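Local coordinates for protein putative tagatose-6-phosphate ketose/aldose isomerase (Escherichia coli, PDB 3C3J) that is a putative isomerase of the SIS-domain family, built from two sugar isomerase-type domains in one chain and modelled as a two-chain assembly, at residues A[61-66]-A[242-247]; A[169-174]-A[246-251]; A[29-34]-A[195-200]; A[43-48]-A[184-189]. All blocks are in the same frame, centred on the assembly; numbering follows the deposited sequence.

Interaction 1: residues A[61-66]-A[242-247]; sequences AGTSAF and SALKVL
Leu244 reaches from helix 235-249 toward the N-terminal turn of helix 63-79, and its side chain can be followed outward atom by atom. CB leaves the helix toward residues 61-66, and CG stands opposite the backbone N (chi1 -176°), which sends the branch across the gap. At the end CD2 does the touching: it lies at the edge of the Phe66 ring, near the ring plane, 3.6 Å from Phe66 CE2. Leu244 CD2 also lies 3.8 Å from Thr63 OG1. One face of the Phe66 ring is covered by its own segment, where Gly62 O sits over the centre, 3.4 Å above the plane.

Beside this apolar pair, Lys245 bends its chain to bring NZ near Thr63. One water joins them, donating to Thr63 OG1 at 2.8 Å and accepting from Lys245 NZ at 2.9 Å. Glu241 of the same helix completes the cluster, with a salt bridge to the lysine and a hydrogen bond to the threonine. The two helices belong to the two SIS domains of the chain. At their buried junction a methyl-to-ring contact lies against a hydrated charge cluster, in which Glu241 would probably offset the ammonium charge.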
loop_
_atom_site.group_PDB
_atom_site.type_symbol
_atom_site.label_atom_id
_atom_site.label_comp_id
_atom_site.label_asym_id
_atom_site.label_seq_id
_atom_site.Cartn_x
_atom_site.Cartn_y
_atom_site.Cartn_z
ATOM N N ALA A 61 4.082 -10.716 -7.413
ATOM C CA ALA A 61 4.868 -10.578 -6.191
ATOM C C ALA A 61 5.942 -9.520 -6.383
ATOM O O ALA A 61 6.456 -9.359 -7.481
ATOM C CB ALA A 61 5.528 -11.911 -5.857
ATOM N N GLY A 62 6.298 -8.808 -5.312
ATOM C CA GLY A 62 7.377 -7.810 -5.377
ATOM C C GLY A 62 7.081 -6.742 -6.426
ATOM O O GLY A 62 5.949 -6.225 -6.519
ATOM N N THR A 63 8.097 -6.435 -7.230
ATOM C CA THR A 63 7.956 -5.523 -8.376
ATOM C C THR A 63 6.742 -5.822 -9.257
ATOM O O THR A 63 6.071 -4.910 -9.711
ATOM C CB THR A 63 9.236 -5.551 -9.229
ATOM O OG1 THR A 63 10.311 -4.956 -8.480
ATOM C CG2 THR A 63 9.048 -4.805 -10.557
ATOM N N SER A 64 6.454 -7.099 -9.480
ATOM C CA SER A 64 5.313 -7.500 -10.317
ATOM C C SER A 64 3.993 -7.115 -9.681
ATOM O O SER A 64 3.024 -6.937 -10.395
ATOM C CB SER A 64 5.331 -8.993 -10.636
ATOM O OG SER A 64 6.432 -9.309 -11.476
ATOM N N ALA A 65 3.962 -6.990 -8.351
ATOM C CA ALA A 65 2.753 -6.525 -7.660
ATOM C C ALA A 65 2.481 -5.061 -7.969
ATOM O O ALA A 65 1.325 -4.620 -7.962
ATOM C CB ALA A 65 2.883 -6.711 -6.148
ATOM N N PHE A 66 3.533 -4.293 -8.229
ATOM C CA PHE A 66 3.363 -2.840 -8.386
ATOM C C PHE A 66 2.743 -2.473 -9.729
ATOM O O PHE A 66 2.218 -1.373 -9.881
ATOM C CB PHE A 66 4.698 -2.103 -8.160
ATOM C CG PHE A 66 5.388 -2.497 -6.884
ATOM C CD1 PHE A 66 4.662 -2.854 -5.747
ATOM C CD2 PHE A 66 6.782 -2.503 -6.806
ATOM C CE1 PHE A 66 5.326 -3.250 -4.565
ATOM C CE2 PHE A 66 7.427 -2.880 -5.644
ATOM C CZ PHE A 66 6.702 -3.253 -4.519
ATOM N N SER A 242 10.290 2.371 -7.683
ATOM C CA SER A 242 11.496 3.180 -7.651
ATOM C C SER A 242 12.228 3.019 -6.330
ATOM O O SER A 242 13.445 2.836 -6.308
ATOM C CB SER A 242 11.158 4.644 -7.908
ATOM O OG SER A 242 10.623 4.827 -9.199
ATOM N N ALA A 243 11.487 3.067 -5.231
ATOM C CA ALA A 243 12.079 2.890 -3.908
ATOM C C ALA A 243 12.672 1.479 -3.790
ATOM O O ALA A 243 13.782 1.326 -3.322
ATOM C CB ALA A 243 11.052 3.178 -2.813
ATOM N N LEU A 244 11.934 0.450 -4.226
ATOM C CA LEU A 244 12.425 -0.915 -4.081
ATOM C C LEU A 244 13.720 -1.141 -4.893
ATOM O O LEU A 244 14.637 -1.833 -4.433
ATOM C CB LEU A 244 11.359 -1.923 -4.502
ATOM C CG LEU A 244 11.775 -3.378 -4.271
ATOM C CD1 LEU A 244 12.176 -3.614 -2.800
ATOM C CD2 LEU A 244 10.657 -4.309 -4.740
ATOM N N LYS A 245 13.803 -0.564 -6.089
ATOM C CA LYS A 245 15.015 -0.684 -6.900
ATOM C C LYS A 245 16.261 -0.180 -6.165
ATOM O O LYS A 245 17.286 -0.857 -6.163
ATOM C CB LYS A 245 14.885 0.056 -8.236
ATOM C CG LYS A 245 14.152 -0.702 -9.295
ATOM C CD LYS A 245 14.973 -1.871 -9.738
ATOM C CE LYS A 245 14.128 -2.895 -10.413
ATOM N NZ LYS A 245 13.062 -3.535 -9.571
ATOM N N VAL A 246 16.155 0.996 -5.551
ATOM C CA VAL A 246 17.246 1.598 -4.754
ATOM C C VAL A 246 17.657 0.692 -3.629
ATOM O O VAL A 246 18.842 0.473 -3.356
ATOM C CB VAL A 246 16.753 2.889 -4.026
ATOM C CG1 VAL A 246 17.704 3.276 -2.839
ATOM C CG2 VAL A 246 16.595 3.977 -4.999
ATOM N N LEU A 247 16.651 0.179 -2.950
ATOM C CA LEU A 247 16.868 -0.655 -1.805
ATOM C C LEU A 247 17.578 -1.940 -2.236
ATOM O O LEU A 247 18.601 -2.295 -1.665
ATOM C CB LEU A 247 15.543 -0.940 -1.138
ATOM C CG LEU A 247 15.593 -1.385 0.289
ATOM C CD1 LEU A 247 16.010 -0.251 1.243
ATOM C CD2 LEU A 247 14.176 -1.928 0.596
HETATM O O HOH W 1 12.767 -6.275 -8.815
#

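Interaction 2: residues A[169-174]-A[246-251]; sequences GFAMTS and VLELTA
Phe170 and Glu248 meet obliquely, the aromatic ring and the carboxylate turned 52° apart, so that they are neither stacked nor perpendicular. The ring presents its edge: Phe170 CE2 lies 3.8 Å from Glu248 CB, which is near the ring plane. CB, CG and CD of Glu248 all pass this one ring atom at a similar distance. Because the Glu248 chain runs extended beyond CG (chi2 -180°), the carboxylate is carried on to Ala171, where Glu248 OE1 approaches Ala171 CB to 3.4 Å. Leu249 CD2 stands 3.6 Å from Ala171 CB, and the alanine methyl is thus touched by a carboxylate oxygen and a leucine branch from directions roughly at right angles.

The loop that precedes helix 174-187 in the first SIS domain is here laid against the last turn of helix 235-249 in the second. That helix ends in a Schellman motif: Ala251, with positive phi, is the C-prime residue, and Ala251 N bonds to Glu248 O at 3.1 Å. Thr250 adds a side-chain bond, Thr250 OG1 to Val246 O at 2.7 Å, reaching the carbonyl from the face opposite its own backbone N.

A water links the two segments, accepting from Met172 N at 3.1 Å and donating to Glu248 OE1 at 3.2 Å. Gly267 of the second subunit packs on Glu248, and Phe170 also forms backbone hydrogen bonds with Asp362.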
loop_
_atom_site.group_PDB
_atom_site.type_symbol
_atom_site.label_atom_id
_atom_site.label_comp_id
_atom_site.label_asym_id
_atom_site.label_seq_id
_atom_site.Cartn_x
_atom_site.Cartn_y
_atom_site.Cartn_z
ATOM N N GLY A 169 19.267 -9.791 -14.710
ATOM C CA GLY A 169 19.481 -9.002 -13.492
ATOM C C GLY A 169 18.518 -9.405 -12.394
ATOM O O GLY A 169 17.346 -9.703 -12.668
ATOM N N PHE A 170 19.028 -9.452 -11.160
ATOM C CA PHE A 170 18.235 -9.634 -9.943
ATOM C C PHE A 170 16.997 -8.711 -9.919
ATOM O O PHE A 170 15.872 -9.141 -9.652
ATOM C CB PHE A 170 19.138 -9.301 -8.729
ATOM C CG PHE A 170 18.419 -9.239 -7.427
ATOM C CD1 PHE A 170 17.920 -10.391 -6.855
ATOM C CD2 PHE A 170 18.256 -8.032 -6.754
ATOM C CE1 PHE A 170 17.250 -10.340 -5.637
ATOM C CE2 PHE A 170 17.597 -7.972 -5.549
ATOM C CZ PHE A 170 17.092 -9.115 -4.986
ATOM N N ALA A 171 17.252 -7.434 -10.160
ATOM C CA ALA A 171 16.239 -6.396 -10.151
ATOM C C ALA A 171 15.544 -6.356 -11.513
ATOM O O ALA A 171 16.198 -6.157 -12.535
ATOM C CB ALA A 171 16.882 -5.068 -9.844
HETATM N N MSE A 172 14.222 -6.506 -11.512
HETATM C CA MSE A 172 13.432 -6.497 -12.742
HETATM C C MSE A 172 13.365 -5.095 -13.322
HETATM O O MSE A 172 13.133 -4.137 -12.596
HETATM C CB MSE A 172 12.015 -6.971 -12.464
HETATM C CG MSE A 172 11.885 -8.426 -12.074
HETATM SE SE MSE A 172 10.009 -8.789 -11.537
HETATM C CE MSE A 172 9.048 -8.425 -13.224
ATOM N N THR A 173 13.580 -4.978 -14.624
ATOM C CA THR A 173 13.468 -3.698 -15.333
ATOM C C THR A 173 12.571 -3.906 -16.566
ATOM O O THR A 173 11.351 -3.596 -16.525
ATOM C CB THR A 173 14.869 -3.119 -15.698
ATOM O OG1 THR A 173 15.587 -4.015 -16.558
ATOM C CG2 THR A 173 15.695 -2.848 -14.420
ATOM N N SER A 174 13.137 -4.431 -17.649
ATOM C CA SER A 174 12.328 -4.622 -18.879
ATOM C C SER A 174 11.173 -5.607 -18.707
ATOM O O SER A 174 10.169 -5.502 -19.412
ATOM C CB SER A 174 13.185 -5.030 -20.094
ATOM O OG SER A 174 13.668 -6.359 -20.017
ATOM N N VAL A 246 16.155 0.996 -5.551
ATOM C CA VAL A 246 17.246 1.598 -4.754
ATOM C C VAL A 246 17.657 0.692 -3.629
ATOM O O VAL A 246 18.842 0.473 -3.356
ATOM C CB VAL A 246 16.753 2.889 -4.026
ATOM C CG1 VAL A 246 17.704 3.276 -2.839
ATOM C CG2 VAL A 246 16.595 3.977 -4.999
ATOM N N LEU A 247 16.651 0.179 -2.950
ATOM C CA LEU A 247 16.868 -0.655 -1.805
ATOM C C LEU A 247 17.578 -1.940 -2.236
ATOM O O LEU A 247 18.601 -2.295 -1.665
ATOM C CB LEU A 247 15.543 -0.940 -1.138
ATOM C CG LEU A 247 15.593 -1.385 0.289
ATOM C CD1 LEU A 247 16.010 -0.251 1.243
ATOM C CD2 LEU A 247 14.176 -1.928 0.596
ATOM N N GLU A 248 17.058 -2.590 -3.274
ATOM C CA GLU A 248 17.632 -3.835 -3.788
ATOM C C GLU A 248 19.079 -3.645 -4.235
ATOM O O GLU A 248 19.995 -4.371 -3.806
ATOM C CB GLU A 248 16.843 -4.306 -5.008
ATOM C CG GLU A 248 15.550 -4.910 -4.679
ATOM C CD GLU A 248 14.797 -5.365 -5.890
ATOM O OE1 GLU A 248 14.980 -4.818 -7.007
ATOM O OE2 GLU A 248 13.978 -6.278 -5.712
ATOM N N LEU A 249 19.278 -2.690 -5.133
ATOM C CA LEU A 249 20.565 -2.581 -5.819
ATOM C C LEU A 249 21.673 -2.035 -4.900
ATOM O O LEU A 249 22.872 -2.290 -5.136
ATOM C CB LEU A 249 20.415 -1.767 -7.104
ATOM C CG LEU A 249 19.564 -2.443 -8.188
ATOM C CD1 LEU A 249 19.509 -1.598 -9.429
ATOM C CD2 LEU A 249 20.051 -3.872 -8.534
ATOM N N THR A 250 21.282 -1.310 -3.849
ATOM C CA THR A 250 22.265 -0.859 -2.844
ATOM C C THR A 250 22.398 -1.799 -1.649
ATOM O O THR A 250 23.035 -1.436 -0.650
ATOM C CB THR A 250 21.987 0.559 -2.331
ATOM O OG1 THR A 250 20.821 0.584 -1.491
ATOM C CG2 THR A 250 21.892 1.585 -3.498
ATOM N N ALA A 251 21.820 -2.997 -1.754
ATOM C CA ALA A 251 21.781 -3.978 -0.655
ATOM C C ALA A 251 21.337 -3.339 0.658
ATOM O O ALA A 251 21.923 -3.582 1.713
ATOM C CB ALA A 251 23.164 -4.647 -0.485
HETATM O O HOH W 1 12.767 -6.275 -8.815
#

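Interaction 3: residues A[29-34]-A[195-200]; sequences RSLTNI and QTFRDV
Leu31 overlaps the base of Phe197, with Leu31 CD2 3.4 Å from Phe197 CB and 3.7 Å from Phe197 CG. In this protein of two SIS domains, the contact packs the long helix 23-49 against residues 195-200, which include a type I beta turn from Gln195 to Arg198 and run into helix 198-210. The side chains of Leu31 and Phe197 are roughly perpendicular, and the methyl comes in obliquely to the aromatic ring, with Phe197 CD2 3.9 Å from Leu31 CD2.

Several neighbours pack on the ring. Within its own segment, Val200 CB lies over the centre of one face, 3.7 Å above the plane. Phe340 of helix 335-356 adds an edge-to-face pair, and Ala181 of helix 174-187 also packs on Phe197. Leu31 in turn touches Ala185 of that helix. The apolar pair is therefore buried among several helices.

Toward the surface the chemistry changes. Thr32 turns OG1 back to its own helix, where Ile28 O is its hydrogen-bond partner, and this leaves CG2, anti to the carbonyl carbon, for the contact. Arg198 runs extended from CG to NE and passes across the threonine. Its guanidinium meets the methyl obliquely, with Arg198 NH2 3.9 Å from Thr32 CG2.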
loop_
_atom_site.group_PDB
_atom_site.type_symbol
_atom_site.label_atom_id
_atom_site.label_comp_id
_atom_site.label_asym_id
_atom_site.label_seq_id
_atom_site.Cartn_x
_atom_site.Cartn_y
_atom_site.Cartn_z
ATOM N N ARG A 29 7.914 -4.328 -29.615
ATOM C CA ARG A 29 7.907 -5.729 -29.957
ATOM C C ARG A 29 6.724 -6.426 -29.295
ATOM O O ARG A 29 6.006 -7.168 -29.959
ATOM C CB ARG A 29 9.226 -6.397 -29.547
ATOM C CG ARG A 29 10.278 -6.314 -30.629
ATOM C CD ARG A 29 11.685 -6.604 -30.149
ATOM N NE ARG A 29 11.892 -7.885 -29.466
ATOM C CZ ARG A 29 11.974 -9.068 -30.057
ATOM N NH1 ARG A 29 12.216 -10.148 -29.324
ATOM N NH2 ARG A 29 11.762 -9.205 -31.361
ATOM N N SER A 30 6.472 -6.142 -28.015
ATOM C CA SER A 30 5.375 -6.836 -27.353
ATOM C C SER A 30 4.015 -6.404 -27.938
ATOM O O SER A 30 3.140 -7.255 -28.184
ATOM C CB SER A 30 5.374 -6.625 -25.848
ATOM O OG SER A 30 4.460 -7.550 -25.290
ATOM N N LEU A 31 3.841 -5.097 -28.140
ATOM C CA LEU A 31 2.556 -4.553 -28.640
ATOM C C LEU A 31 2.274 -4.959 -30.083
ATOM O O LEU A 31 1.127 -5.232 -30.431
ATOM C CB LEU A 31 2.510 -3.025 -28.471
ATOM C CG LEU A 31 1.988 -2.545 -27.092
ATOM C CD1 LEU A 31 2.626 -3.295 -25.920
ATOM C CD2 LEU A 31 2.100 -1.018 -26.918
ATOM N N THR A 32 3.316 -5.038 -30.911
ATOM C CA THR A 32 3.157 -5.604 -32.259
ATOM C C THR A 32 2.805 -7.113 -32.207
ATOM O O THR A 32 1.993 -7.588 -32.988
ATOM C CB THR A 32 4.362 -5.239 -33.235
ATOM O OG1 THR A 32 5.559 -5.822 -32.775
ATOM C CG2 THR A 32 4.590 -3.764 -33.260
ATOM N N ASN A 33 3.351 -7.851 -31.251
ATOM C CA ASN A 33 2.901 -9.239 -31.039
ATOM C C ASN A 33 1.419 -9.344 -30.653
ATOM O O ASN A 33 0.692 -10.225 -31.110
ATOM C CB ASN A 33 3.745 -9.922 -29.986
ATOM C CG ASN A 33 3.506 -11.401 -29.942
ATOM O OD1 ASN A 33 3.638 -12.093 -30.969
ATOM N ND2 ASN A 33 3.130 -11.911 -28.765
ATOM N N ILE A 34 0.986 -8.450 -29.778
ATOM C CA ILE A 34 -0.405 -8.392 -29.343
ATOM C C ILE A 34 -1.283 -8.121 -30.583
ATOM O O ILE A 34 -2.343 -8.728 -30.731
ATOM C CB ILE A 34 -0.576 -7.331 -28.223
ATOM C CG1 ILE A 34 0.047 -7.840 -26.920
ATOM C CG2 ILE A 34 -2.065 -6.923 -28.041
ATOM C CD1 ILE A 34 0.057 -6.764 -25.794
ATOM N N GLN A 195 0.663 1.761 -32.055
ATOM C CA GLN A 195 0.867 3.075 -32.642
ATOM C C GLN A 195 1.086 4.158 -31.580
ATOM O O GLN A 195 2.166 4.795 -31.549
ATOM C CB GLN A 195 -0.298 3.457 -33.586
ATOM C CG GLN A 195 -0.221 2.718 -34.935
ATOM C CD GLN A 195 1.131 2.932 -35.657
ATOM O OE1 GLN A 195 1.505 4.066 -36.001
ATOM N NE2 GLN A 195 1.868 1.844 -35.869
ATOM N N THR A 196 0.089 4.358 -30.713
ATOM C CA THR A 196 0.169 5.421 -29.698
ATOM C C THR A 196 1.376 5.223 -28.773
ATOM O O THR A 196 2.048 6.193 -28.410
ATOM C CB THR A 196 -1.134 5.563 -28.852
ATOM O OG1 THR A 196 -1.337 4.376 -28.083
ATOM C CG2 THR A 196 -2.375 5.811 -29.735
ATOM N N PHE A 197 1.689 3.974 -28.433
ATOM C CA PHE A 197 2.764 3.713 -27.480
ATOM C C PHE A 197 4.132 3.991 -28.053
ATOM O O PHE A 197 5.087 4.127 -27.302
ATOM C CB PHE A 197 2.698 2.299 -26.892
ATOM C CG PHE A 197 3.263 2.190 -25.498
ATOM C CD1 PHE A 197 2.602 2.757 -24.401
ATOM C CD2 PHE A 197 4.476 1.529 -25.272
ATOM C CE1 PHE A 197 3.136 2.653 -23.102
ATOM C CE2 PHE A 197 5.013 1.427 -23.970
ATOM C CZ PHE A 197 4.347 1.987 -22.893
ATOM N N ARG A 198 4.250 4.086 -29.375
ATOM C CA ARG A 198 5.532 4.524 -29.967
ATOM C C ARG A 198 5.965 5.896 -29.460
ATOM O O ARG A 198 7.151 6.169 -29.385
ATOM C CB ARG A 198 5.476 4.520 -31.502
ATOM C CG ARG A 198 5.442 3.129 -32.083
ATOM C CD ARG A 198 5.158 3.154 -33.565
ATOM N NE ARG A 198 4.825 1.818 -34.033
ATOM C CZ ARG A 198 5.712 0.929 -34.469
ATOM N NH1 ARG A 198 7.009 1.228 -34.520
ATOM N NH2 ARG A 198 5.290 -0.270 -34.845
ATOM N N ASP A 199 5.024 6.765 -29.111
ATOM C CA ASP A 199 5.396 8.068 -28.510
ATOM C C ASP A 199 6.043 7.861 -27.138
ATOM O O ASP A 199 6.918 8.622 -26.735
ATOM C CB ASP A 199 4.189 8.991 -28.381
ATOM C CG ASP A 199 3.532 9.297 -29.730
ATOM O OD1 ASP A 199 4.236 9.264 -30.759
ATOM O OD2 ASP A 199 2.305 9.558 -29.772
ATOM N N VAL A 200 5.599 6.825 -26.414
ATOM C CA VAL A 200 6.137 6.555 -25.075
ATOM C C VAL A 200 7.530 5.937 -25.210
ATOM O O VAL A 200 8.473 6.358 -24.529
ATOM C CB VAL A 200 5.157 5.666 -24.232
ATOM C CG1 VAL A 200 5.719 5.387 -22.833
ATOM C CG2 VAL A 200 3.768 6.323 -24.143
#

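Interaction 4: residues A[43-48]-A[184-189]; sequences NFLEPL and LAVFAP
The backbones of residues 43-48 and 184-189 stay well apart, with Leu45 CA and Phe187 CA 9.2 Å from each other at their nearest, so side chains alone bridge the gap between the two helices. Leu45 does most of the reaching. Its CB points toward the other helix, and CG lies opposite the carbonyl carbon (chi1 -73°), from where both methyls extend across. Leu45 CD1 meets Val186 CG1 at 3.4 Å, closer than carbon atoms usually pack. Leu45 CD1 and CD2 each lie 4.1 Å from Phe187 CE1, CD1 obliquely to the ring.

Val186 and Phe187 are fitted to each other as well: Val186 CG1 lies 3.5 Å above the Phe187 ring plane, offset toward its rim. This one methyl is thus shared by the leucine and the ring. Farther in, Phe187 makes an edge-to-face pair with Phe83 and packs on Leu106 and Ile108 of strand 105-111, while Leu45 also touches Leu106. The side-chain contacts among Leu45, Val186 and Phe187 are apolar, although Arg38 of helix 23-49 bonds the backbone oxygens of Ala185 and Val186 beside them. They belong to the layer in which helices 23-49 and 174-187 pack against the parallel sheet, the alpha-beta-alpha sandwich arrangement of an SIS domain.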
loop_
_atom_site.group_PDB
_atom_site.type_symbol
_atom_site.label_atom_id
_atom_site.label_comp_id
_atom_site.label_asym_id
_atom_site.label_seq_id
_atom_site.Cartn_x
_atom_site.Cartn_y
_atom_site.Cartn_z
ATOM N N ASN A 43 -11.327 -13.205 -28.853
ATOM C CA ASN A 43 -12.187 -14.388 -28.717
ATOM C C ASN A 43 -12.242 -14.909 -27.284
ATOM O O ASN A 43 -13.262 -15.427 -26.832
ATOM C CB ASN A 43 -11.702 -15.523 -29.615
ATOM C CG ASN A 43 -11.952 -15.250 -31.083
ATOM O OD1 ASN A 43 -12.608 -14.267 -31.445
ATOM N ND2 ASN A 43 -11.423 -16.128 -31.947
ATOM N N PHE A 44 -11.116 -14.814 -26.590
ATOM C CA PHE A 44 -11.030 -15.281 -25.217
ATOM C C PHE A 44 -11.712 -14.287 -24.290
ATOM O O PHE A 44 -12.499 -14.679 -23.420
ATOM C CB PHE A 44 -9.577 -15.465 -24.804
ATOM C CG PHE A 44 -9.411 -15.847 -23.361
ATOM C CD1 PHE A 44 -9.849 -17.072 -22.905
ATOM C CD2 PHE A 44 -8.847 -14.968 -22.461
ATOM C CE1 PHE A 44 -9.691 -17.414 -21.560
ATOM C CE2 PHE A 44 -8.702 -15.293 -21.139
ATOM C CZ PHE A 44 -9.111 -16.520 -20.687
ATOM N N LEU A 45 -11.407 -13.006 -24.473
ATOM C CA LEU A 45 -11.755 -11.997 -23.469
ATOM C C LEU A 45 -13.155 -11.434 -23.619
ATOM O O LEU A 45 -13.799 -11.114 -22.615
ATOM C CB LEU A 45 -10.764 -10.829 -23.475
ATOM C CG LEU A 45 -9.382 -11.059 -22.907
ATOM C CD1 LEU A 45 -8.520 -9.822 -23.215
ATOM C CD2 LEU A 45 -9.429 -11.339 -21.395
ATOM N N GLU A 46 -13.623 -11.264 -24.854
ATOM C CA GLU A 46 -14.892 -10.568 -25.068
ATOM C C GLU A 46 -16.065 -11.253 -24.358
ATOM O O GLU A 46 -16.875 -10.566 -23.751
ATOM C CB GLU A 46 -15.166 -10.290 -26.567
ATOM C CG GLU A 46 -14.187 -9.194 -27.140
ATOM C CD GLU A 46 -14.395 -8.787 -28.620
ATOM O OE1 GLU A 46 -15.112 -9.498 -29.380
ATOM O OE2 GLU A 46 -13.809 -7.742 -29.021
ATOM N N PRO A 47 -16.147 -12.594 -24.398
ATOM C CA PRO A 47 -17.237 -13.251 -23.660
ATOM C C PRO A 47 -17.150 -13.065 -22.148
ATOM O O PRO A 47 -18.190 -13.091 -21.468
ATOM C CB PRO A 47 -17.083 -14.734 -24.016
ATOM C CG PRO A 47 -16.213 -14.751 -25.230
ATOM C CD PRO A 47 -15.319 -13.569 -25.124
ATOM N N LEU A 48 -15.934 -12.886 -21.629
ATOM C CA LEU A 48 -15.740 -12.685 -20.201
ATOM C C LEU A 48 -16.136 -11.280 -19.800
ATOM O O LEU A 48 -16.864 -11.079 -18.832
ATOM C CB LEU A 48 -14.280 -12.929 -19.810
ATOM C CG LEU A 48 -13.730 -14.309 -20.158
ATOM C CD1 LEU A 48 -12.316 -14.461 -19.621
ATOM C CD2 LEU A 48 -14.655 -15.375 -19.588
ATOM N N LEU A 184 -1.882 -2.952 -20.323
ATOM C CA LEU A 184 -2.600 -1.766 -20.768
ATOM C C LEU A 184 -3.123 -1.960 -22.204
ATOM O O LEU A 184 -4.291 -1.667 -22.486
ATOM C CB LEU A 184 -1.686 -0.546 -20.677
ATOM C CG LEU A 184 -1.351 0.017 -19.299
ATOM C CD1 LEU A 184 -0.201 1.053 -19.438
ATOM C CD2 LEU A 184 -2.575 0.672 -18.599
ATOM N N ALA A 185 -2.286 -2.516 -23.085
ATOM C CA ALA A 185 -2.639 -2.699 -24.494
ATOM C C ALA A 185 -3.720 -3.729 -24.673
ATOM O O ALA A 185 -4.536 -3.601 -25.571
ATOM C CB ALA A 185 -1.429 -3.069 -25.332
ATOM N N VAL A 186 -3.734 -4.749 -23.818
ATOM C CA VAL A 186 -4.752 -5.788 -23.903
ATOM C C VAL A 186 -6.113 -5.197 -23.588
ATOM O O VAL A 186 -7.067 -5.434 -24.328
ATOM C CB VAL A 186 -4.463 -6.984 -22.948
ATOM C CG1 VAL A 186 -5.741 -7.861 -22.765
ATOM C CG2 VAL A 186 -3.258 -7.841 -23.497
ATOM N N PHE A 187 -6.206 -4.391 -22.525
ATOM C CA PHE A 187 -7.524 -3.933 -22.032
ATOM C C PHE A 187 -7.962 -2.558 -22.491
ATOM O O PHE A 187 -9.160 -2.262 -22.434
ATOM C CB PHE A 187 -7.589 -4.074 -20.500
ATOM C CG PHE A 187 -7.529 -5.494 -20.060
ATOM C CD1 PHE A 187 -8.653 -6.301 -20.158
ATOM C CD2 PHE A 187 -6.332 -6.060 -19.636
ATOM C CE1 PHE A 187 -8.599 -7.643 -19.767
ATOM C CE2 PHE A 187 -6.269 -7.387 -19.268
ATOM C CZ PHE A 187 -7.415 -8.194 -19.356
ATOM N N ALA A 188 -7.021 -1.731 -22.953
ATOM C CA ALA A 188 -7.337 -0.390 -23.449
ATOM C C ALA A 188 -6.678 -0.125 -24.818
ATOM O O ALA A 188 -5.971 0.854 -24.995
ATOM C CB ALA A 188 -6.929 0.648 -22.428
ATOM N N PRO A 189 -6.936 -0.997 -25.800
ATOM C CA PRO A 189 -6.221 -0.869 -27.082
ATOM C C PRO A 189 -6.582 0.372 -27.891
ATOM O O PRO A 189 -5.841 0.769 -28.793
ATOM C CB PRO A 189 -6.613 -2.134 -27.840
ATOM C CG PRO A 189 -7.940 -2.499 -27.290
ATOM C CD PRO A 189 -7.863 -2.146 -25.809
#

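Overall arrangement
The four contacts fall into two pairs. Interactions 1 and 2 share helix 235-249, touch each other, and have one water in common; both join the two SIS domains and both reach the second subunit. None of the four has a clear direct hydrogen bond across it, but the shared water bridges the first two, which mix apolar side chains with charge. Interactions 3 and 4 share helix 23-49, meet through Ala185, and rely mainly on apolar contacts, with an arginine against a threonine methyl at the rim of interaction 3. Interactions 1 and 4 are fully buried at their touching residues, interaction 2 has one exposed phenylalanine, and interaction 3 is only partly buried.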